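Local structure of CalG4 (Micromonospora echinospora, 3IA7) at residues 5-10 and 105-110; 24-29 and 48-53; 127-132 and 187-192; 192-197 and 211-216; 233-238 and 262-267. The protein is a bacterial protein of the GT-B fold class, built from two Rossmann-like domains, each a parallel beta sheet flanked by helices. All coordinates share one frame; numbering follows the deposited sequence.

Interactions 1, 3 and 5 are buried pairings of parallel strands, joined by backbone hydrogen bonds and lined with branched aliphatic side chains. Interactions 1 and 3 belong to one sheet, where strands 105-109 and 127-131 are neighbours; interaction 5 lies in the second sheet, on the opposite side of the chain's centre. Interaction 2 is only partly buried: small residues join a helix to the turn ending the next helix, and Phe9 of interaction 1 packs on that first helix. Interaction 4 shares Phe192 with interaction 3 and continues from its strand ends into two loops, where proline, glycine and one weak backbone bond replace the regular pairing of the sheets.

Interaction 1 (5-10 and 105-110); sequences RHILFA and LVVYDV
Phe9 and Val107 meet at the middle of this parallel strand pair, 6-10 with 105-109, inside the Rossmann-like sheet of the N-terminal GT-B domain. The valine sits squarely over one face of the ring: Val107 CB is 4.0 Å from the centroid of the Phe9 ring, almost on its normal, a CH-pi contact. The CG1 branch of Val107 reaches Phe9 CE2 at 3.8 Å. With Phe9 CG anti to the carbonyl carbon (chi1 -79°), the ring lies alongside its neighbour instead of across it. The other branch, Val107 CG2, touches Ile7 CG2 at 3.6 Å, and the same isoleucine methyl rests on Leu105 CD2 at 4.0 Å. Branched side chains suit this face, which is covered by Val25 and Leu28 of helix 15-30.

Leu8, Ala10, Val106 and Tyr108 occupy the other face, where Trp123 of helix 113-123 packs on Leu8 and Val106. Ala10 is small enough to lie close to the aromatic residue beside it, Ala10 CB standing 4.3 Å from Tyr108 CB. Tyr108 CG lies between its backbone N and carbonyl carbon (chi1 60°), and the ring runs off to bring OH to Glu186 and Arg129. Val107 is gripped twice by the backbone: its N bonds Leu8 O at 2.6 Å, and Val107 O receives Ala10 N at 2.8 Å. The last bond of the pairing runs from Asp109 N to Ala10 O, 3.0 Å.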
# COMPACT_ATOMS: atom_id res chain seq x y z
N ARG A 5 12.53 -13.31 17.33
CA ARG A 5 11.98 -14.63 17.19
C ARG A 5 12.05 -15.12 15.75
O ARG A 5 12.08 -14.35 14.84
CB ARG A 5 10.56 -14.71 17.72
CG ARG A 5 10.27 -13.85 18.91
CD ARG A 5 10.98 -14.29 20.11
NE ARG A 5 10.68 -15.65 20.42
CZ ARG A 5 9.82 -16.05 21.34
NH1 ARG A 5 9.61 -17.33 21.52
NH2 ARG A 5 9.19 -15.17 22.03
N HIS A 6 12.12 -16.41 15.58
CA HIS A 6 12.10 -16.99 14.25
C HIS A 6 10.65 -17.40 13.97
O HIS A 6 10.08 -18.29 14.63
CB HIS A 6 13.04 -18.19 14.14
CG HIS A 6 13.11 -18.76 12.75
ND1 HIS A 6 13.71 -19.96 12.45
CD2 HIS A 6 12.64 -18.28 11.57
CE1 HIS A 6 13.64 -20.19 11.15
NE2 HIS A 6 13.00 -19.18 10.59
N ILE A 7 10.04 -16.72 13.01
CA ILE A 7 8.63 -16.93 12.77
C ILE A 7 8.44 -17.50 11.38
O ILE A 7 8.89 -16.90 10.39
CB ILE A 7 7.85 -15.58 12.93
CG1 ILE A 7 8.03 -15.03 14.38
CG2 ILE A 7 6.37 -15.87 12.59
CD1 ILE A 7 7.27 -13.72 14.66
N LEU A 8 7.81 -18.66 11.28
CA LEU A 8 7.56 -19.26 9.94
C LEU A 8 6.12 -19.03 9.48
O LEU A 8 5.17 -19.26 10.26
CB LEU A 8 7.90 -20.73 9.93
CG LEU A 8 7.37 -21.45 8.68
CD1 LEU A 8 8.40 -21.25 7.58
CD2 LEU A 8 7.19 -22.91 8.96
N PHE A 9 5.98 -18.54 8.25
CA PHE A 9 4.65 -18.43 7.63
C PHE A 9 4.48 -19.56 6.63
O PHE A 9 5.29 -19.76 5.74
CB PHE A 9 4.50 -17.10 6.88
CG PHE A 9 4.22 -15.93 7.74
CD1 PHE A 9 5.15 -15.48 8.68
CD2 PHE A 9 3.04 -15.21 7.57
CE1 PHE A 9 4.87 -14.35 9.49
CE2 PHE A 9 2.75 -14.07 8.35
CZ PHE A 9 3.69 -13.65 9.33
N ALA A 10 3.41 -20.30 6.77
CA ALA A 10 3.03 -21.31 5.76
C ALA A 10 1.79 -20.82 5.01
O ALA A 10 0.71 -20.60 5.65
CB ALA A 10 2.74 -22.67 6.45
N LEU A 105 7.64 -20.06 16.14
CA LEU A 105 6.19 -19.87 15.95
C LEU A 105 5.79 -20.23 14.51
O LEU A 105 6.54 -19.88 13.60
CB LEU A 105 5.83 -18.41 16.23
CG LEU A 105 4.36 -18.07 15.97
CD1 LEU A 105 3.43 -18.73 17.04
CD2 LEU A 105 4.20 -16.52 15.88
N VAL A 106 4.66 -20.92 14.30
CA VAL A 106 4.14 -21.25 12.96
C VAL A 106 2.93 -20.36 12.70
O VAL A 106 1.98 -20.31 13.52
CB VAL A 106 3.72 -22.77 12.90
CG1 VAL A 106 3.04 -23.15 11.56
CG2 VAL A 106 4.97 -23.67 13.15
N VAL A 107 2.96 -19.58 11.66
CA VAL A 107 1.80 -18.75 11.34
C VAL A 107 1.31 -19.35 10.03
O VAL A 107 2.08 -19.42 9.06
CB VAL A 107 2.22 -17.28 11.16
CG1 VAL A 107 0.99 -16.43 10.73
CG2 VAL A 107 2.83 -16.71 12.46
N TYR A 108 0.09 -19.83 9.99
CA TYR A 108 -0.42 -20.45 8.75
C TYR A 108 -1.72 -19.82 8.29
O TYR A 108 -2.62 -19.46 9.09
CB TYR A 108 -0.64 -21.96 8.96
CG TYR A 108 -1.67 -22.29 10.07
CD1 TYR A 108 -3.03 -22.49 9.75
CD2 TYR A 108 -1.28 -22.45 11.40
CE1 TYR A 108 -3.98 -22.77 10.73
CE2 TYR A 108 -2.28 -22.79 12.44
CZ TYR A 108 -3.63 -22.93 12.04
OH TYR A 108 -4.62 -23.25 12.96
N ASP A 109 -1.85 -19.71 6.97
CA ASP A 109 -3.14 -19.30 6.41
C ASP A 109 -4.12 -20.44 6.55
O ASP A 109 -3.75 -21.61 6.60
CB ASP A 109 -2.97 -18.93 4.92
CG ASP A 109 -4.31 -18.57 4.25
OD1 ASP A 109 -4.76 -17.44 4.48
OD2 ASP A 109 -4.89 -19.44 3.51
N VAL A 110 -5.40 -20.09 6.61
CA VAL A 110 -6.46 -21.11 6.78
C VAL A 110 -6.51 -22.18 5.67
O VAL A 110 -6.80 -23.34 5.95
CB VAL A 110 -7.84 -20.45 6.99
CG1 VAL A 110 -8.26 -19.69 5.73
CG2 VAL A 110 -8.92 -21.52 7.41

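Interaction 2 (24-29 and 48-53); sequences LVSELA and KAAGAE
Ser26 OG donates a hydrogen bond to Ala50 O at 2.8 Å, tying helix 15-30 to the Schellman motif that closes helix 41-49. The hydroxyl arrives in the carbonyl plane, on a lone pair, at a C=O...OG angle of 118°. It gets there because OG is anti to the serine carbonyl carbon (chi1 -65°), which also keeps it within a weak bond of Leu22 O in the preceding turn. The same Ala50 O receives a CA-H...O contact from Ser26 CA at 3.4 Å.

Beside this polar grip, Val25 CG1 touches two methyl groups, 4.0 Å from Ala50 CB and 4.1 Å from Ala52 CB. Alanine suits both places, since the helix side and the turn come so close together. The turn itself is shaped by Gly51, whose positive phi (111°) a residue with a CB would take up only by pressing on the preceding carbonyl; its N bonds back to Lys48 O at 3.0 Å.

Farther out, Leu42 and Glu46 of helix 41-49 bind a calcium ion, about 12 Å from the Ala50 side chain, and Ala29 also packs on Leu381 of the second subunit. Across the contact, Ala29 CB lies 4.1 Å from Gly51 O.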
# COMPACT_ATOMS: atom_id res chain seq x y z
N LEU A 24 1.52 -7.95 7.65
CA LEU A 24 1.97 -8.58 8.89
C LEU A 24 3.43 -9.02 8.82
O LEU A 24 4.18 -8.82 9.77
CB LEU A 24 1.08 -9.75 9.29
CG LEU A 24 1.45 -10.49 10.56
CD1 LEU A 24 1.56 -9.55 11.83
CD2 LEU A 24 0.39 -11.63 10.76
N VAL A 25 3.80 -9.68 7.72
CA VAL A 25 5.20 -10.07 7.50
C VAL A 25 6.13 -8.87 7.71
O VAL A 25 7.12 -8.96 8.44
CB VAL A 25 5.40 -10.67 6.08
CG1 VAL A 25 6.88 -10.74 5.74
CG2 VAL A 25 4.75 -12.07 5.98
N SER A 26 5.86 -7.77 6.99
CA SER A 26 6.71 -6.60 7.04
C SER A 26 6.80 -5.97 8.41
O SER A 26 7.90 -5.62 8.87
CB SER A 26 6.19 -5.56 6.03
OG SER A 26 6.36 -6.15 4.75
N GLU A 27 5.65 -5.89 9.08
CA GLU A 27 5.60 -5.29 10.40
C GLU A 27 6.39 -6.12 11.42
O GLU A 27 7.18 -5.58 12.25
CB GLU A 27 4.13 -5.09 10.85
CG GLU A 27 4.03 -4.25 12.21
CD GLU A 27 4.78 -2.89 12.24
OE1 GLU A 27 4.82 -2.16 11.24
OE2 GLU A 27 5.35 -2.55 13.31
N LEU A 28 6.27 -7.45 11.32
CA LEU A 28 7.13 -8.34 12.17
C LEU A 28 8.64 -8.24 11.89
O LEU A 28 9.48 -8.18 12.83
CB LEU A 28 6.69 -9.81 12.02
CG LEU A 28 5.29 -10.02 12.71
CD1 LEU A 28 4.78 -11.43 12.34
CD2 LEU A 28 5.34 -9.84 14.31
N ALA A 29 8.98 -8.23 10.61
CA ALA A 29 10.36 -8.01 10.17
C ALA A 29 10.89 -6.65 10.68
O ALA A 29 12.05 -6.55 11.11
CB ALA A 29 10.45 -8.11 8.60
N LYS A 48 9.89 -11.87 -0.55
CA LYS A 48 11.22 -11.39 -0.24
C LYS A 48 11.23 -9.90 -0.06
O LYS A 48 11.87 -9.39 0.84
CB LYS A 48 12.20 -11.77 -1.35
CG LYS A 48 12.52 -13.28 -1.23
CD LYS A 48 13.36 -13.76 -2.39
CE LYS A 48 13.61 -15.24 -2.18
NZ LYS A 48 14.73 -15.65 -3.03
N ALA A 49 10.53 -9.20 -0.95
CA ALA A 49 10.46 -7.74 -0.86
C ALA A 49 9.77 -7.31 0.43
O ALA A 49 10.09 -6.25 0.97
CB ALA A 49 9.73 -7.12 -2.09
N ALA A 50 8.84 -8.13 0.91
CA ALA A 50 8.13 -7.89 2.18
C ALA A 50 9.04 -8.10 3.43
O ALA A 50 8.69 -7.71 4.56
CB ALA A 50 6.89 -8.81 2.27
N GLY A 51 10.20 -8.70 3.24
CA GLY A 51 11.16 -8.88 4.35
C GLY A 51 11.35 -10.34 4.79
O GLY A 51 12.06 -10.59 5.74
N ALA A 52 10.77 -11.31 4.07
CA ALA A 52 10.95 -12.72 4.45
C ALA A 52 11.95 -13.47 3.60
O ALA A 52 12.10 -13.19 2.39
CB ALA A 52 9.64 -13.44 4.46
N GLU A 53 12.59 -14.48 4.22
CA GLU A 53 13.35 -15.51 3.51
C GLU A 53 12.35 -16.52 2.98
O GLU A 53 11.41 -16.83 3.69
CB GLU A 53 14.25 -16.28 4.49
CG GLU A 53 15.40 -15.52 5.09
CD GLU A 53 16.16 -16.39 6.09
OE1 GLU A 53 16.38 -15.93 7.23
OE2 GLU A 53 16.48 -17.55 5.73

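Interaction 3 (127-132 and 187-192); sequences AVRLTG and GLTIVF
Arg129 bonds Leu188 and Ile190, and Thr131 bonds Ile190 and Phe192, each through both its backbone N and its O. Arg129 N donates to Leu188 O at 2.8 Å, and Arg129 O receives Ile190 N at the same distance of 2.8 Å; Thr131 N then donates to Ile190 O at 2.9 Å, and Thr131 O takes Phe192 N. The acceptors have CA-H...O contacts as well, the shortest joining Thr189 CA to Arg129 O at 3.2 Å. Val128 and Leu130, the alternate residues, bond through their backbones to strand 105-109 and Val110, while Ala127 O is met by Tyr396 OH.

Strands 127-131 and 189-191 run parallel side by side, and the helices between them make this a beta-alpha-beta crossover in the N-terminal sheet of the GT-B fold. Helix 385-400, near the C-terminus of the chain, packs on its aliphatic face through Tyr396 and Ala389. On that face Leu130 CD2 touches Ile190 CB at 3.7 Å, and Val128 CG1 crosses to Ile190 CG1 at 3.8 Å.

On the opposite face Arg129 and Thr131 take their polar groups to partners beyond the pair. Arg129 lays its aliphatic stem along Thr189 and takes its NE to Tyr108 OH. Threonine serves two purposes at 131: with OG1 anti to the backbone N (chi1 -180°), the hydroxyl oxygen accepts Gly133 N, and the methyl CG2 lies beside Val191 CG2 at 3.9 Å. Where the pairing ends, the Phe192 ring lies against segment 127-132, CE2 resting 4.0 Å from Leu130 CB.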
# COMPACT_ATOMS: atom_id res chain seq x y z
N ALA A 127 1.06 -21.94 17.39
CA ALA A 127 0.69 -21.57 16.04
C ALA A 127 -0.35 -20.47 16.06
O ALA A 127 -1.08 -20.34 17.04
CB ALA A 127 0.17 -22.82 15.22
N VAL A 128 -0.36 -19.67 15.00
CA VAL A 128 -1.33 -18.62 14.79
C VAL A 128 -1.96 -18.87 13.45
O VAL A 128 -1.24 -19.08 12.47
CB VAL A 128 -0.63 -17.23 14.67
CG1 VAL A 128 -1.63 -16.12 14.19
CG2 VAL A 128 0.08 -16.86 15.95
N ARG A 129 -3.30 -18.80 13.39
CA ARG A 129 -4.01 -18.92 12.15
C ARG A 129 -4.26 -17.52 11.51
O ARG A 129 -4.65 -16.56 12.20
CB ARG A 129 -5.35 -19.62 12.38
CG ARG A 129 -6.18 -19.73 11.06
CD ARG A 129 -7.48 -20.58 11.29
NE ARG A 129 -7.12 -21.95 11.76
CZ ARG A 129 -7.89 -23.03 11.63
NH1 ARG A 129 -9.09 -22.92 11.06
NH2 ARG A 129 -7.44 -24.22 12.03
N LEU A 130 -4.14 -17.46 10.20
CA LEU A 130 -4.56 -16.27 9.44
C LEU A 130 -5.69 -16.56 8.51
O LEU A 130 -5.73 -17.62 7.86
CB LEU A 130 -3.40 -15.77 8.56
CG LEU A 130 -2.03 -15.47 9.14
CD1 LEU A 130 -1.04 -14.94 7.95
CD2 LEU A 130 -2.04 -14.47 10.39
N THR A 131 -6.59 -15.59 8.35
CA THR A 131 -7.57 -15.71 7.26
C THR A 131 -7.96 -14.37 6.68
O THR A 131 -8.18 -13.41 7.41
CB THR A 131 -8.86 -16.56 7.66
OG1 THR A 131 -9.75 -16.62 6.53
CG2 THR A 131 -9.59 -15.98 8.89
N GLY A 132 -8.05 -14.34 5.35
CA GLY A 132 -8.59 -13.22 4.58
C GLY A 132 -10.09 -13.38 4.38
O GLY A 132 -10.67 -12.54 3.72
N GLY A 187 -5.11 -21.18 18.85
CA GLY A 187 -4.86 -20.33 20.06
C GLY A 187 -5.03 -18.83 19.75
O GLY A 187 -5.44 -18.05 20.62
N LEU A 188 -4.69 -18.44 18.52
CA LEU A 188 -4.89 -17.07 17.99
C LEU A 188 -5.23 -17.13 16.50
O LEU A 188 -4.60 -17.87 15.72
CB LEU A 188 -3.64 -16.16 18.20
CG LEU A 188 -3.71 -14.73 17.58
CD1 LEU A 188 -4.80 -13.87 18.32
CD2 LEU A 188 -2.32 -14.03 17.54
N THR A 189 -6.25 -16.36 16.10
CA THR A 189 -6.63 -16.26 14.71
C THR A 189 -6.70 -14.77 14.36
O THR A 189 -7.44 -14.02 15.02
CB THR A 189 -8.01 -16.94 14.44
OG1 THR A 189 -7.93 -18.36 14.80
CG2 THR A 189 -8.33 -16.85 12.92
N ILE A 190 -5.94 -14.37 13.34
CA ILE A 190 -5.91 -13.03 12.83
C ILE A 190 -6.78 -13.04 11.58
O ILE A 190 -6.51 -13.76 10.59
CB ILE A 190 -4.45 -12.53 12.48
CG1 ILE A 190 -3.45 -12.79 13.64
CG2 ILE A 190 -4.48 -11.02 11.95
CD1 ILE A 190 -3.62 -11.96 14.84
N VAL A 191 -7.85 -12.26 11.64
CA VAL A 191 -8.81 -12.22 10.57
C VAL A 191 -8.70 -10.87 9.89
O VAL A 191 -8.87 -9.82 10.57
CB VAL A 191 -10.25 -12.38 11.16
CG1 VAL A 191 -11.26 -12.32 10.03
CG2 VAL A 191 -10.40 -13.71 11.91
N PHE A 192 -8.45 -10.84 8.59
CA PHE A 192 -8.17 -9.56 7.88
C PHE A 192 -9.44 -8.87 7.42
O PHE A 192 -9.58 -8.45 6.24
CB PHE A 192 -7.19 -9.83 6.73
CG PHE A 192 -5.83 -10.31 7.22
CD1 PHE A 192 -5.05 -9.50 8.05
CD2 PHE A 192 -5.35 -11.56 6.84
CE1 PHE A 192 -3.79 -9.94 8.53
CE2 PHE A 192 -4.08 -12.01 7.30
CZ PHE A 192 -3.33 -11.21 8.16

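Interaction 4 (192-197 and 211-216); sequences FLPKSF and VGPTLT
Leu193 and Gly212 bring their CA atoms within 3.8 Å where the loops after strands 189-191 and 208-210 come together, joined by a single weak backbone bond from Gly212 N to Leu193 O (3.1 Å, 133° at the hydrogen). Gly212 suits this place doubly. Its positive phi of 77° would jam a CB against the carbonyl O of Val211, and that CB would also strike the ring of Pro213.

Gly212 O is turned to Phe192. It lies 3.3 Å from Phe192 CA and sits in the plane of the aromatic ring at its edge, where the weakly positive C-H groups accommodate a carbonyl oxygen. Val211 runs alongside the same ring, its CG2 touching Phe192 CD1 at 3.5 Å. That methyl takes the position between its own backbone N and carbonyl carbon, while CG1 is anti to the carbonyl carbon (chi1 -57°).

Proline follows each of the paired residues, Pro194 after Leu193 and Pro213 after Gly212, and the two rings meet loosely, with Pro194 CD 4.2 Å from Pro213 CD. Both also touch Ile380 of helix 367-381, and Leu193 and Pro194 rest on Leu311 of helix 307-315. Past Pro194 the chain makes a short 3-10 turn, closed by Phe197 N bonding Pro194 O. The loop at 211-216 leads from the last strand of the first sheet to strand 233-237 of the second, a position characteristic of the interdomain linker of GT-B proteins.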
# COMPACT_ATOMS: atom_id res chain seq x y z
N PHE A 192 -8.45 -10.84 8.59
CA PHE A 192 -8.17 -9.56 7.88
C PHE A 192 -9.44 -8.87 7.42
O PHE A 192 -9.58 -8.45 6.24
CB PHE A 192 -7.19 -9.83 6.73
CG PHE A 192 -5.83 -10.31 7.22
CD1 PHE A 192 -5.05 -9.50 8.05
CD2 PHE A 192 -5.35 -11.56 6.84
CE1 PHE A 192 -3.79 -9.94 8.53
CE2 PHE A 192 -4.08 -12.01 7.30
CZ PHE A 192 -3.33 -11.21 8.16
N LEU A 193 -10.42 -8.81 8.33
CA LEU A 193 -11.74 -8.22 8.06
C LEU A 193 -12.09 -7.34 9.24
O LEU A 193 -11.60 -7.59 10.33
CB LEU A 193 -12.87 -9.26 8.00
CG LEU A 193 -12.68 -10.48 7.06
CD1 LEU A 193 -13.89 -11.34 7.17
CD2 LEU A 193 -12.54 -10.12 5.64
N PRO A 194 -12.92 -6.33 9.00
CA PRO A 194 -13.46 -5.62 10.17
C PRO A 194 -14.49 -6.51 10.84
O PRO A 194 -15.22 -7.27 10.17
CB PRO A 194 -14.06 -4.35 9.57
CG PRO A 194 -14.51 -4.73 8.19
CD PRO A 194 -13.39 -5.75 7.73
N LYS A 195 -14.56 -6.43 12.16
CA LYS A 195 -15.43 -7.31 12.89
C LYS A 195 -16.90 -7.25 12.42
O LYS A 195 -17.64 -8.27 12.40
CB LYS A 195 -15.34 -7.01 14.39
CG LYS A 195 -16.00 -8.09 15.24
CD LYS A 195 -15.70 -7.83 16.74
CE LYS A 195 -16.12 -9.04 17.58
NZ LYS A 195 -15.87 -8.72 18.99
N SER A 196 -17.36 -6.05 12.03
CA SER A 196 -18.76 -5.94 11.69
C SER A 196 -19.11 -6.72 10.42
O SER A 196 -20.30 -6.89 10.11
CB SER A 196 -19.20 -4.48 11.52
OG SER A 196 -18.40 -3.85 10.54
N PHE A 197 -18.10 -7.02 9.61
CA PHE A 197 -18.34 -7.71 8.34
C PHE A 197 -18.45 -9.23 8.62
O PHE A 197 -18.97 -9.99 7.79
CB PHE A 197 -17.19 -7.46 7.35
CG PHE A 197 -17.52 -7.84 5.92
CD1 PHE A 197 -18.59 -7.23 5.26
CD2 PHE A 197 -16.74 -8.76 5.23
CE1 PHE A 197 -18.92 -7.56 3.90
CE2 PHE A 197 -17.04 -9.08 3.85
CZ PHE A 197 -18.14 -8.45 3.21
N VAL A 211 -8.62 -7.64 12.47
CA VAL A 211 -7.67 -6.53 12.24
C VAL A 211 -7.96 -5.70 10.99
O VAL A 211 -7.35 -4.66 10.74
CB VAL A 211 -6.16 -6.98 12.32
CG1 VAL A 211 -5.86 -7.66 13.71
CG2 VAL A 211 -5.83 -7.87 11.08
N GLY A 212 -8.90 -6.16 10.19
CA GLY A 212 -9.24 -5.47 8.94
C GLY A 212 -8.25 -5.70 7.76
O GLY A 212 -7.21 -6.40 7.95
N PRO A 213 -8.53 -5.10 6.58
CA PRO A 213 -7.68 -5.23 5.37
C PRO A 213 -6.37 -4.47 5.57
O PRO A 213 -6.30 -3.60 6.46
CB PRO A 213 -8.54 -4.62 4.25
CG PRO A 213 -9.49 -3.70 4.93
CD PRO A 213 -9.70 -4.23 6.33
N THR A 214 -5.31 -4.82 4.86
CA THR A 214 -4.09 -4.02 5.00
C THR A 214 -4.47 -2.84 4.10
O THR A 214 -5.06 -3.05 3.04
CB THR A 214 -2.75 -4.74 4.58
OG1 THR A 214 -2.30 -5.61 5.64
CG2 THR A 214 -1.65 -3.73 4.32
N LEU A 215 -4.26 -1.62 4.57
CA LEU A 215 -4.89 -0.52 3.88
C LEU A 215 -4.12 -0.12 2.63
O LEU A 215 -3.09 -0.71 2.30
CB LEU A 215 -5.27 0.65 4.82
CG LEU A 215 -6.70 0.64 5.44
CD1 LEU A 215 -7.74 0.00 4.55
CD2 LEU A 215 -6.77 0.03 6.84
N THR A 216 -4.66 0.86 1.92
CA THR A 216 -4.29 1.14 0.54
C THR A 216 -3.65 2.54 0.46
O THR A 216 -3.72 3.30 1.43
CB THR A 216 -5.57 1.00 -0.27
OG1 THR A 216 -5.38 1.42 -1.63
CG2 THR A 216 -6.72 1.79 0.42

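Interaction 5 (233-238 and 262-267); sequences VLLVSL and HVVMAI
Val236 and Val263 meet at the apolar centre, their side chains crossing at a slant with Val236 CG2 3.8 Å from Val263 CG1. On the same face Val236 CB lies 4.2 Å from CG of Met265, a selenomethionine whose selenium end extends off from the partner strand, and Leu234 CB is 4.3 Å from Val263 CG2. Beta-branched valines suit an inner strand, being compact and at ease in extended backbone. On the other face Leu235, its CG anti to the backbone N (chi1 176°), brings CD1 to 3.5 Å from Val264 O.

Backbone bonds join the two parallel strands. Val236 sits at their middle, its N donating to Val264 O at 2.8 Å and its O receiving Ala266 N. Nearer the start, Leu234 N reaches His262 O at 3.0 Å, tilted 22° from the carbonyl plane, while His262 NE2 bonds Glu284. At the far end the strands part, and a water bridges them, 2.8 Å from Leu238 N and 2.7 Å from Ala266 O.

With helix 246-256 between them in the chain, the two strands form a beta-alpha-beta unit of the second GT-B domain: that helix sets Phe256 on Leu234 and Val263, helix 291-295 covers the other face with Phe291, and strands 298-303 and 283-286 flank the two on their outer sides.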
# COMPACT_ATOMS: atom_id res chain seq x y z
N VAL A 233 -17.77 9.90 -10.34
CA VAL A 233 -16.75 8.98 -10.84
C VAL A 233 -17.21 7.54 -10.51
O VAL A 233 -17.66 7.26 -9.40
CB VAL A 233 -15.35 9.24 -10.22
CG1 VAL A 233 -14.33 8.15 -10.69
CG2 VAL A 233 -14.79 10.65 -10.63
N LEU A 234 -17.10 6.66 -11.50
CA LEU A 234 -17.31 5.24 -11.31
C LEU A 234 -16.02 4.49 -11.53
O LEU A 234 -15.34 4.68 -12.56
CB LEU A 234 -18.38 4.73 -12.28
CG LEU A 234 -18.64 3.20 -12.30
CD1 LEU A 234 -19.25 2.65 -10.97
CD2 LEU A 234 -19.52 2.82 -13.47
N LEU A 235 -15.66 3.61 -10.58
CA LEU A 235 -14.58 2.64 -10.83
C LEU A 235 -15.20 1.30 -11.20
O LEU A 235 -16.09 0.79 -10.50
CB LEU A 235 -13.66 2.48 -9.59
CG LEU A 235 -12.52 1.40 -9.67
CD1 LEU A 235 -11.61 1.67 -10.80
CD2 LEU A 235 -11.71 1.39 -8.39
N VAL A 236 -14.72 0.74 -12.28
CA VAL A 236 -15.13 -0.58 -12.72
C VAL A 236 -13.92 -1.52 -12.71
O VAL A 236 -12.87 -1.24 -13.33
CB VAL A 236 -15.68 -0.57 -14.17
CG1 VAL A 236 -16.10 -2.02 -14.56
CG2 VAL A 236 -16.85 0.41 -14.30
N SER A 237 -14.04 -2.64 -12.02
CA SER A 237 -12.91 -3.59 -11.99
C SER A 237 -13.41 -5.01 -11.85
O SER A 237 -14.29 -5.24 -11.05
CB SER A 237 -12.02 -3.25 -10.80
OG SER A 237 -10.90 -4.11 -10.79
N LEU A 238 -12.83 -5.97 -12.57
CA LEU A 238 -13.21 -7.38 -12.39
C LEU A 238 -12.05 -8.21 -11.86
O LEU A 238 -12.09 -9.44 -11.91
CB LEU A 238 -13.69 -7.99 -13.72
CG LEU A 238 -14.96 -7.43 -14.38
CD1 LEU A 238 -15.31 -8.31 -15.62
CD2 LEU A 238 -16.11 -7.38 -13.40
N HIS A 262 -17.73 10.07 -15.19
CA HIS A 262 -16.40 9.71 -15.68
C HIS A 262 -16.09 8.32 -15.18
O HIS A 262 -16.11 8.06 -13.94
CB HIS A 262 -15.32 10.68 -15.21
CG HIS A 262 -13.96 10.36 -15.79
ND1 HIS A 262 -13.56 10.79 -17.04
CD2 HIS A 262 -12.94 9.61 -15.31
CE1 HIS A 262 -12.34 10.35 -17.29
NE2 HIS A 262 -11.95 9.62 -16.26
N VAL A 263 -15.79 7.42 -16.12
CA VAL A 263 -15.65 5.98 -15.78
C VAL A 263 -14.18 5.56 -15.92
O VAL A 263 -13.54 5.79 -16.97
CB VAL A 263 -16.59 5.09 -16.68
CG1 VAL A 263 -16.39 3.56 -16.36
CG2 VAL A 263 -18.08 5.53 -16.51
N VAL A 264 -13.66 4.95 -14.86
CA VAL A 264 -12.31 4.35 -14.92
C VAL A 264 -12.44 2.84 -14.86
O VAL A 264 -13.00 2.30 -13.90
CB VAL A 264 -11.41 4.84 -13.76
CG1 VAL A 264 -10.02 4.17 -13.87
CG2 VAL A 264 -11.34 6.37 -13.72
N MSE A 265 -11.96 2.18 -15.92
CA MSE A 265 -12.08 0.73 -15.99
C MSE A 265 -10.69 0.13 -15.85
O MSE A 265 -9.79 0.44 -16.63
CB MSE A 265 -12.78 0.26 -17.27
CG MSE A 265 -14.00 1.14 -17.64
SE MSE A 265 -15.18 0.23 -18.85
CE MSE A 265 -13.96 0.36 -20.44
N ALA A 266 -10.52 -0.72 -14.83
CA ALA A 266 -9.27 -1.48 -14.61
C ALA A 266 -9.51 -2.88 -15.14
O ALA A 266 -10.34 -3.64 -14.60
CB ALA A 266 -8.93 -1.54 -13.14
N ILE A 267 -8.79 -3.23 -16.21
CA ILE A 267 -9.09 -4.45 -16.96
C ILE A 267 -8.10 -5.60 -16.70
O ILE A 267 -8.25 -6.69 -17.21
CB ILE A 267 -9.29 -4.16 -18.49
CG1 ILE A 267 -7.93 -3.89 -19.18
CG2 ILE A 267 -10.32 -3.07 -18.73
CD1 ILE A 267 -8.04 -3.66 -20.70
O HOH W 1 -10.74 -6.33 -14.35